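Local coordinates for beta-Lactamase/D-Alanine Carboxypeptidase (Pseudomonas syringae pv. tomato, PDB 5EVI), which probably hydrolyses beta-lactam antibiotics to substituted beta-amino acids, as expected of a class C beta-lactamase that confers antibiotic resistance, at residues D13-T18 with Y357-H362; G85-T90 with A167-M172; G149-Y154 with L296-A301. All coordinates share one frame; numbering follows the deposited sequence.

Contact 1. Residues D13-T18 with Y357-H362; sequences DTLVQT and YRILQH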
# COMPACT_ATOMS: atom_id res chain seq x y z
N ASP A 13 9.96 -14.88 20.46
CA ASP A 13 8.95 -15.81 19.95
C ASP A 13 7.76 -16.03 20.94
O ASP A 13 6.59 -16.08 20.52
CB ASP A 13 9.59 -17.13 19.51
CG ASP A 13 10.76 -16.95 18.48
OD1 ASP A 13 11.02 -15.83 17.95
OD2 ASP A 13 11.46 -17.96 18.22
N THR A 14 8.04 -16.11 22.25
CA THR A 14 6.98 -16.21 23.25
C THR A 14 6.13 -14.93 23.28
O THR A 14 4.93 -15.03 23.34
CB THR A 14 7.48 -16.59 24.68
OG1 THR A 14 8.68 -15.90 24.99
CG2 THR A 14 7.76 -18.10 24.80
N LEU A 15 6.75 -13.75 23.14
CA LEU A 15 6.02 -12.46 23.10
C LEU A 15 5.09 -12.34 21.89
O LEU A 15 3.89 -12.03 22.03
CB LEU A 15 6.99 -11.29 23.07
CG LEU A 15 6.52 -9.81 23.06
CD1 LEU A 15 6.12 -9.28 21.69
CD2 LEU A 15 5.40 -9.58 24.05
N VAL A 16 5.64 -12.58 20.70
CA VAL A 16 4.85 -12.53 19.47
C VAL A 16 3.63 -13.44 19.65
O VAL A 16 2.51 -12.98 19.45
CB VAL A 16 5.65 -12.93 18.20
CG1 VAL A 16 4.76 -12.93 16.97
CG2 VAL A 16 6.77 -11.95 17.97
N GLN A 17 3.83 -14.67 20.10
CA GLN A 17 2.73 -15.61 20.22
C GLN A 17 1.62 -15.12 21.15
O GLN A 17 0.45 -15.29 20.84
CB GLN A 17 3.27 -16.97 20.67
CG GLN A 17 2.21 -18.05 20.80
CD GLN A 17 2.77 -19.30 21.46
OE1 GLN A 17 3.33 -19.25 22.57
NE2 GLN A 17 2.64 -20.42 20.80
N THR A 18 2.00 -14.51 22.27
CA THR A 18 1.03 -13.98 23.27
C THR A 18 0.22 -12.82 22.68
O THR A 18 -1.01 -12.86 22.68
CB THR A 18 1.77 -13.57 24.56
OG1 THR A 18 2.36 -14.76 25.13
CG2 THR A 18 0.81 -12.89 25.60
N TYR A 357 3.52 -2.08 16.90
CA TYR A 357 4.26 -1.28 17.88
C TYR A 357 4.81 -2.14 19.02
O TYR A 357 6.04 -2.06 19.34
CB TYR A 357 3.38 -0.17 18.43
CG TYR A 357 4.15 0.86 19.21
CD1 TYR A 357 4.72 1.95 18.56
CD2 TYR A 357 4.31 0.75 20.59
CE1 TYR A 357 5.40 2.92 19.26
CE2 TYR A 357 5.03 1.71 21.31
CZ TYR A 357 5.55 2.80 20.63
OH TYR A 357 6.25 3.78 21.29
N ARG A 358 3.96 -2.99 19.58
CA ARG A 358 4.35 -3.90 20.69
C ARG A 358 5.48 -4.85 20.30
O ARG A 358 6.46 -4.99 21.03
CB ARG A 358 3.14 -4.69 21.22
CG ARG A 358 2.16 -3.88 22.06
CD ARG A 358 2.75 -3.60 23.44
NE ARG A 358 2.80 -4.81 24.26
CZ ARG A 358 3.40 -4.88 25.45
NH1 ARG A 358 3.39 -6.02 26.12
NH2 ARG A 358 4.00 -3.82 25.97
N ILE A 359 5.37 -5.48 19.13
CA ILE A 359 6.39 -6.41 18.63
C ILE A 359 7.72 -5.68 18.35
O ILE A 359 8.78 -6.10 18.84
CB ILE A 359 5.87 -7.21 17.40
CG1 ILE A 359 4.70 -8.12 17.78
CG2 ILE A 359 6.99 -8.04 16.75
CD1 ILE A 359 4.04 -8.82 16.60
N LEU A 360 7.70 -4.59 17.59
CA LEU A 360 8.98 -3.89 17.27
C LEU A 360 9.65 -3.22 18.47
O LEU A 360 10.89 -3.12 18.51
CB LEU A 360 8.77 -2.90 16.12
CG LEU A 360 8.46 -3.55 14.77
CD1 LEU A 360 8.51 -2.44 13.73
CD2 LEU A 360 9.42 -4.69 14.42
N GLN A 361 8.84 -2.79 19.45
CA GLN A 361 9.36 -2.32 20.73
C GLN A 361 10.30 -3.35 21.40
O GLN A 361 11.34 -2.99 21.94
CB GLN A 361 8.23 -1.94 21.68
CG GLN A 361 8.59 -0.86 22.69
CD GLN A 361 7.39 -0.37 23.48
OE1 GLN A 361 7.40 0.73 24.01
NE2 GLN A 361 6.34 -1.19 23.56
N HIS A 362 9.91 -4.62 21.36
CA HIS A 362 10.64 -5.69 22.04
C HIS A 362 11.55 -6.50 21.12
O HIS A 362 12.37 -7.29 21.59
CB HIS A 362 9.65 -6.60 22.76
CG HIS A 362 8.86 -5.89 23.82
ND1 HIS A 362 9.25 -5.85 25.14
CD2 HIS A 362 7.72 -5.16 23.74
CE1 HIS A 362 8.37 -5.15 25.84
NE2 HIS A 362 7.43 -4.72 25.01
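Leu15 leads this helix-to-helix contact, facing helix 349-363 from helix 11-27. With CG anti to the backbone N (chi1 -179°), its branched end is carried towards the other helix. Leu15 CD1 lies 4.2 Å from Ile359 CA and 4.3 Å from Ile359 CG1. Behind this methyl, Leu15 CG passes 4.5 Å from His362 CB. One residue on, Val16 works deeper. Its two branches each meet a different methyl of Ile359, CG2 lying 4.1 Å from Ile359 CG2 and CG1 4.2 Å from Ile359 CD1, with the two side chains crossing at about a right angle. Both residues are buried: Ile34 and Ile36 of strand 31-38, Tyr45 and Tyr47 of strand 43-48 and Ile339 of strand 337-343 pack beneath the pair. Ile34 meets both, the tyrosines meet Val16, and Ile36 and Ile339 meet Ile359. At the solvent side the Arg358 guanidinium turns to a salt bridge with Glu19, one residue past the first segment. The two short axes run antiparallel at 172° and 10.2 Å apart. This is the pairing of the N- and C-terminal helices side by side on one face of the five-stranded antiparallel sheet, a hallmark of the serine beta-lactamase fold.

Contact 2. Residues G85-T90 with A167-M172; sequences GRLSLT and ARSMNM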
# COMPACT_ATOMS: atom_id res chain seq x y z
N GLY A 85 13.34 7.40 -17.04
CA GLY A 85 13.14 8.51 -18.01
C GLY A 85 11.79 8.51 -18.73
O GLY A 85 11.61 9.26 -19.69
N ARG A 86 10.82 7.73 -18.25
CA ARG A 86 9.54 7.54 -18.97
C ARG A 86 8.39 8.34 -18.39
O ARG A 86 7.29 8.36 -18.96
CB ARG A 86 9.19 6.06 -19.00
CG ARG A 86 10.16 5.26 -19.85
CD ARG A 86 9.74 5.20 -21.31
NE ARG A 86 9.06 3.93 -21.60
CZ ARG A 86 9.66 2.79 -21.94
NH1 ARG A 86 8.93 1.70 -22.15
NH2 ARG A 86 10.98 2.72 -22.07
N LEU A 87 8.63 9.03 -17.28
CA LEU A 87 7.56 9.70 -16.55
C LEU A 87 8.15 10.67 -15.54
O LEU A 87 8.61 10.24 -14.52
CB LEU A 87 6.73 8.62 -15.83
CG LEU A 87 5.47 9.00 -15.04
CD1 LEU A 87 4.97 7.77 -14.29
CD2 LEU A 87 5.62 10.15 -14.07
N SER A 88 8.13 11.98 -15.80
CA SER A 88 8.50 12.94 -14.76
C SER A 88 7.24 13.37 -13.98
O SER A 88 6.29 13.96 -14.52
CB SER A 88 9.24 14.14 -15.38
OG SER A 88 9.61 15.10 -14.41
N LEU A 89 7.24 13.06 -12.68
CA LEU A 89 6.08 13.25 -11.79
C LEU A 89 5.73 14.69 -11.46
O LEU A 89 4.67 14.98 -10.88
CB LEU A 89 6.31 12.49 -10.47
CG LEU A 89 6.42 10.94 -10.50
CD1 LEU A 89 6.91 10.48 -9.15
CD2 LEU A 89 5.11 10.25 -10.82
N THR A 90 6.64 15.61 -11.78
CA THR A 90 6.35 17.01 -11.70
C THR A 90 5.55 17.53 -12.93
O THR A 90 4.97 18.59 -12.85
CB THR A 90 7.66 17.81 -11.48
OG1 THR A 90 8.63 17.42 -12.44
CG2 THR A 90 8.23 17.53 -10.13
N ALA A 167 1.78 2.49 -16.33
CA ALA A 167 1.74 1.41 -17.32
C ALA A 167 1.69 1.89 -18.77
O ALA A 167 2.23 1.24 -19.66
CB ALA A 167 0.58 0.50 -17.05
N ARG A 168 1.00 2.99 -19.02
CA ARG A 168 0.99 3.63 -20.35
C ARG A 168 2.39 4.13 -20.75
O ARG A 168 2.78 4.04 -21.92
CB ARG A 168 -0.01 4.78 -20.39
CG ARG A 168 -0.39 5.25 -21.78
CD ARG A 168 -1.41 6.38 -21.71
NE ARG A 168 -1.91 6.79 -23.03
CZ ARG A 168 -3.05 6.40 -23.61
NH1 ARG A 168 -3.89 5.54 -23.02
NH2 ARG A 168 -3.37 6.89 -24.81
N SER A 169 3.16 4.61 -19.77
CA SER A 169 4.54 5.05 -20.04
C SER A 169 5.49 3.89 -20.37
O SER A 169 6.54 4.10 -20.99
CB SER A 169 5.09 5.85 -18.86
OG SER A 169 5.48 5.00 -17.80
N MSE A 170 5.12 2.69 -19.92
CA MSE A 170 5.83 1.43 -20.17
C MSE A 170 5.33 0.63 -21.37
O MSE A 170 5.80 -0.49 -21.61
CB MSE A 170 5.67 0.62 -18.87
CG MSE A 170 6.34 1.36 -17.71
SE MSE A 170 6.10 0.39 -16.01
CE MSE A 170 7.79 1.03 -15.21
N ASN A 171 4.38 1.19 -22.13
CA ASN A 171 3.82 0.57 -23.35
C ASN A 171 3.18 -0.80 -23.15
O ASN A 171 3.26 -1.66 -24.04
CB ASN A 171 4.89 0.49 -24.45
CG ASN A 171 5.38 1.84 -24.85
OD1 ASN A 171 4.60 2.71 -25.26
ND2 ASN A 171 6.69 2.05 -24.74
N MSE A 172 2.54 -1.01 -22.00
CA MSE A 172 1.94 -2.31 -21.72
C MSE A 172 0.83 -2.22 -20.73
O MSE A 172 0.70 -1.22 -20.03
CB MSE A 172 3.04 -3.22 -21.19
CG MSE A 172 3.59 -2.80 -19.84
SE MSE A 172 4.95 -4.16 -19.47
CE MSE A 172 6.56 -3.33 -20.26
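The flat guanidinium of Arg86 meets its main partner at the edge: the carbonyl oxygen of Ser169 lies in front of NE, in the guanidinium plane. The amide of Asn171 and the CA of selenomethionine Met170 approach obliquely. The Arg86 and Asn171 side chains cross at about a right angle, their planar groups turned 35° apart, and Arg86 NH1 stands 3.4 Å from Asn171 ND2. Both of those nitrogens are donors, so they are neighbours and not partners.

The bond that counts runs from Arg86 NE to Ser169 O, short at 2.6 Å and nearly straight, with 162° at the hydrogen; the donor also lies in the carbonyl plane. Bends in the arginine chain at chi2 (-88°) and chi3 bring CD beside the same oxygen, 3.4 Å from Ser169 O, before NE turns in to it. NH1 continues past to within 3.7 Å of Met170 CA. Ser169 itself presses back with its CB, 3.3 Å from Arg86 O, while its hydroxyl is taken up by Ala166 O within its own helix. Leu87 adds a looser touch, CB to Ser169 OG at 4.3 Å.

Two helix ends meet here. Helix 70-83 finishes in a Schellman motif at Gly85, and helix 156-169 in another at Asn171, where Met172 N bonds to Ala167 O. The Met170 side chain packs on Leu77 and Ala81 of helix 70-83 and on Ala177 of helix 174-186.

Ser169 O belongs to the last turn of its helix, where backbone carbonyls gather partial negative charge. A cationic guanidinium gripping it in plane would probably be favoured there electrostatically, tying the end of one helix to the turn that follows the other.

Contact 3. Residues G149-Y154 with L296-A301; sequences GTHRTY and LNTQKA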
# COMPACT_ATOMS: atom_id res chain seq x y z
N GLY A 149 -2.84 20.19 -3.73
CA GLY A 149 -1.98 20.28 -2.56
C GLY A 149 -2.50 21.03 -1.35
O GLY A 149 -1.78 21.18 -0.37
N THR A 150 -3.72 21.55 -1.39
CA THR A 150 -4.21 22.32 -0.24
C THR A 150 -4.93 21.43 0.77
O THR A 150 -5.10 21.79 1.91
CB THR A 150 -5.10 23.50 -0.70
OG1 THR A 150 -6.25 23.01 -1.37
CG2 THR A 150 -4.28 24.43 -1.65
N HIS A 151 -5.36 20.27 0.32
CA HIS A 151 -6.08 19.35 1.16
C HIS A 151 -5.72 17.95 0.68
O HIS A 151 -5.28 17.77 -0.46
CB HIS A 151 -7.61 19.52 1.05
CG HIS A 151 -8.15 20.78 1.66
ND1 HIS A 151 -8.08 21.99 1.02
CD2 HIS A 151 -8.78 21.00 2.84
CE1 HIS A 151 -8.65 22.91 1.78
NE2 HIS A 151 -9.06 22.34 2.89
N ARG A 152 -5.98 16.99 1.54
CA ARG A 152 -5.67 15.59 1.24
C ARG A 152 -6.95 14.74 1.40
O ARG A 152 -7.59 14.77 2.44
CB ARG A 152 -4.56 15.14 2.15
CG ARG A 152 -4.00 13.75 1.85
CD ARG A 152 -4.54 12.77 2.82
NE ARG A 152 -3.83 11.49 2.87
CZ ARG A 152 -4.27 10.46 3.59
NH1 ARG A 152 -5.39 10.57 4.29
NH2 ARG A 152 -3.59 9.33 3.61
N THR A 153 -7.28 13.98 0.35
CA THR A 153 -8.51 13.18 0.30
C THR A 153 -8.18 11.79 -0.21
O THR A 153 -7.95 11.57 -1.42
CB THR A 153 -9.60 13.78 -0.61
OG1 THR A 153 -9.83 15.15 -0.26
CG2 THR A 153 -10.90 12.99 -0.49
N TYR A 154 -8.17 10.83 0.71
CA TYR A 154 -7.77 9.45 0.36
C TYR A 154 -8.72 8.81 -0.63
O TYR A 154 -9.93 8.76 -0.40
CB TYR A 154 -7.71 8.59 1.60
CG TYR A 154 -7.08 7.24 1.37
CD1 TYR A 154 -5.70 7.08 1.39
CD2 TYR A 154 -7.87 6.11 1.23
CE1 TYR A 154 -5.12 5.83 1.25
CE2 TYR A 154 -7.31 4.87 1.04
CZ TYR A 154 -5.94 4.74 1.07
OH TYR A 154 -5.42 3.49 0.89
N LEU A 296 -9.64 9.19 6.45
CA LEU A 296 -10.16 9.09 5.07
C LEU A 296 -10.91 10.34 4.64
O LEU A 296 -10.94 10.67 3.46
CB LEU A 296 -11.02 7.86 4.88
CG LEU A 296 -10.32 6.48 4.80
CD1 LEU A 296 -8.81 6.43 4.93
CD2 LEU A 296 -10.93 5.56 5.84
N ASN A 297 -11.48 11.05 5.60
CA ASN A 297 -12.09 12.34 5.29
C ASN A 297 -11.07 13.37 4.84
O ASN A 297 -9.89 13.24 5.14
CB ASN A 297 -12.88 12.85 6.47
CG ASN A 297 -13.98 11.87 6.85
OD1 ASN A 297 -14.19 11.60 8.02
ND2 ASN A 297 -14.61 11.28 5.85
N THR A 298 -11.53 14.34 4.06
CA THR A 298 -10.68 15.38 3.51
C THR A 298 -10.05 16.17 4.67
O THR A 298 -10.78 16.64 5.57
CB THR A 298 -11.45 16.27 2.52
OG1 THR A 298 -11.73 15.48 1.35
CG2 THR A 298 -10.67 17.46 2.11
N GLN A 299 -8.71 16.26 4.65
CA GLN A 299 -7.92 16.94 5.69
C GLN A 299 -7.14 18.10 5.07
O GLN A 299 -6.71 18.04 3.92
CB GLN A 299 -6.93 15.99 6.38
CG GLN A 299 -7.39 15.40 7.70
CD GLN A 299 -8.29 14.22 7.49
OE1 GLN A 299 -9.40 14.17 7.99
NE2 GLN A 299 -7.79 13.25 6.72
N LYS A 300 -6.93 19.15 5.86
CA LYS A 300 -6.02 20.20 5.46
C LYS A 300 -4.60 19.63 5.31
O LYS A 300 -4.17 18.84 6.12
CB LYS A 300 -6.05 21.33 6.49
CG LYS A 300 -5.22 22.54 6.12
CD LYS A 300 -5.85 23.86 6.58
CE LYS A 300 -5.94 23.95 8.10
NZ LYS A 300 -6.43 25.31 8.49
N ALA A 301 -3.88 20.06 4.27
CA ALA A 301 -2.52 19.61 4.01
C ALA A 301 -1.61 20.80 3.72
O ALA A 301 -2.02 21.74 3.06
CB ALA A 301 -2.49 18.66 2.82
O HOH W 1 -7.93 11.86 3.36
O HOH W 2 -11.77 9.65 1.35
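His151 CB sits 3.4 Å from Gln299 O and also touches the Thr298 CG2 methyl, the two side chains crossing at about a right angle. Further out, CG stays near that same carbonyl oxygen. On one side of the ring CD2 comes 3.9 Å from Lys300 CA; on the other ND1 turns back in the ring plane to donate to Thr150 OG1, which also hydrogen-bonds Leu147 O. The ring also meets that of Tyr146.

The backbones form a short antiparallel ladder. Arg152 and Gln299 are its hydrogen-bonded pair, with Arg152 N to Gln299 O at 2.7 Å and Gln299 N to Arg152 O at 2.9 Å. Ala301 N reaches Thr150 O from above the carbonyl plane. Beyond the ladder, Thr153 OG1 and Thr298 OG1 share a short hydrogen bond of 2.5 Å, and Tyr146 OH bonds the same Thr153 oxygen. Where the chains part, one water accepts from Tyr154 N and can donate to Asn297 O, and another joins Tyr154 O to Leu296 O. The Leu296 and Tyr154 side chains lie side by side, pointing the same way, with Leu296 CD1 3.8 Å from Tyr154 CD2.

Strand 151-152 is the edge of the six-stranded antiparallel sheet, paired with strand 299-308. Arg152 reaches across to Gln271 and Glu276 on strands 269-271 and 276-278, and Tyr154 comes shortly before helix 156-169 begins.

Contacts 1 and 2 lie on opposite sides of the chain's centre, their own centres 42 Å apart; contact 1 joins the chain ends, and the other two are formed by chain in between. Contacts 2 and 3 are closer, about 12 Å between nearest atoms, and helix 156-169 links them, running from just past Tyr154 towards contact 2. Contact 3 brings Tyr154 to the probable active site: Tyr154 OH bonds Ser68 and Lys71, consistent with an SxxK motif and its tyrosine partner, and the Tyr154 side chain is about 3 Å from a bound sulfate, probably from the crystallisation liquor. Helix 70-83, which carries Lys71, ends at contact 2. Contact 1 stays about 19 Å from contact 3 at their nearest atoms.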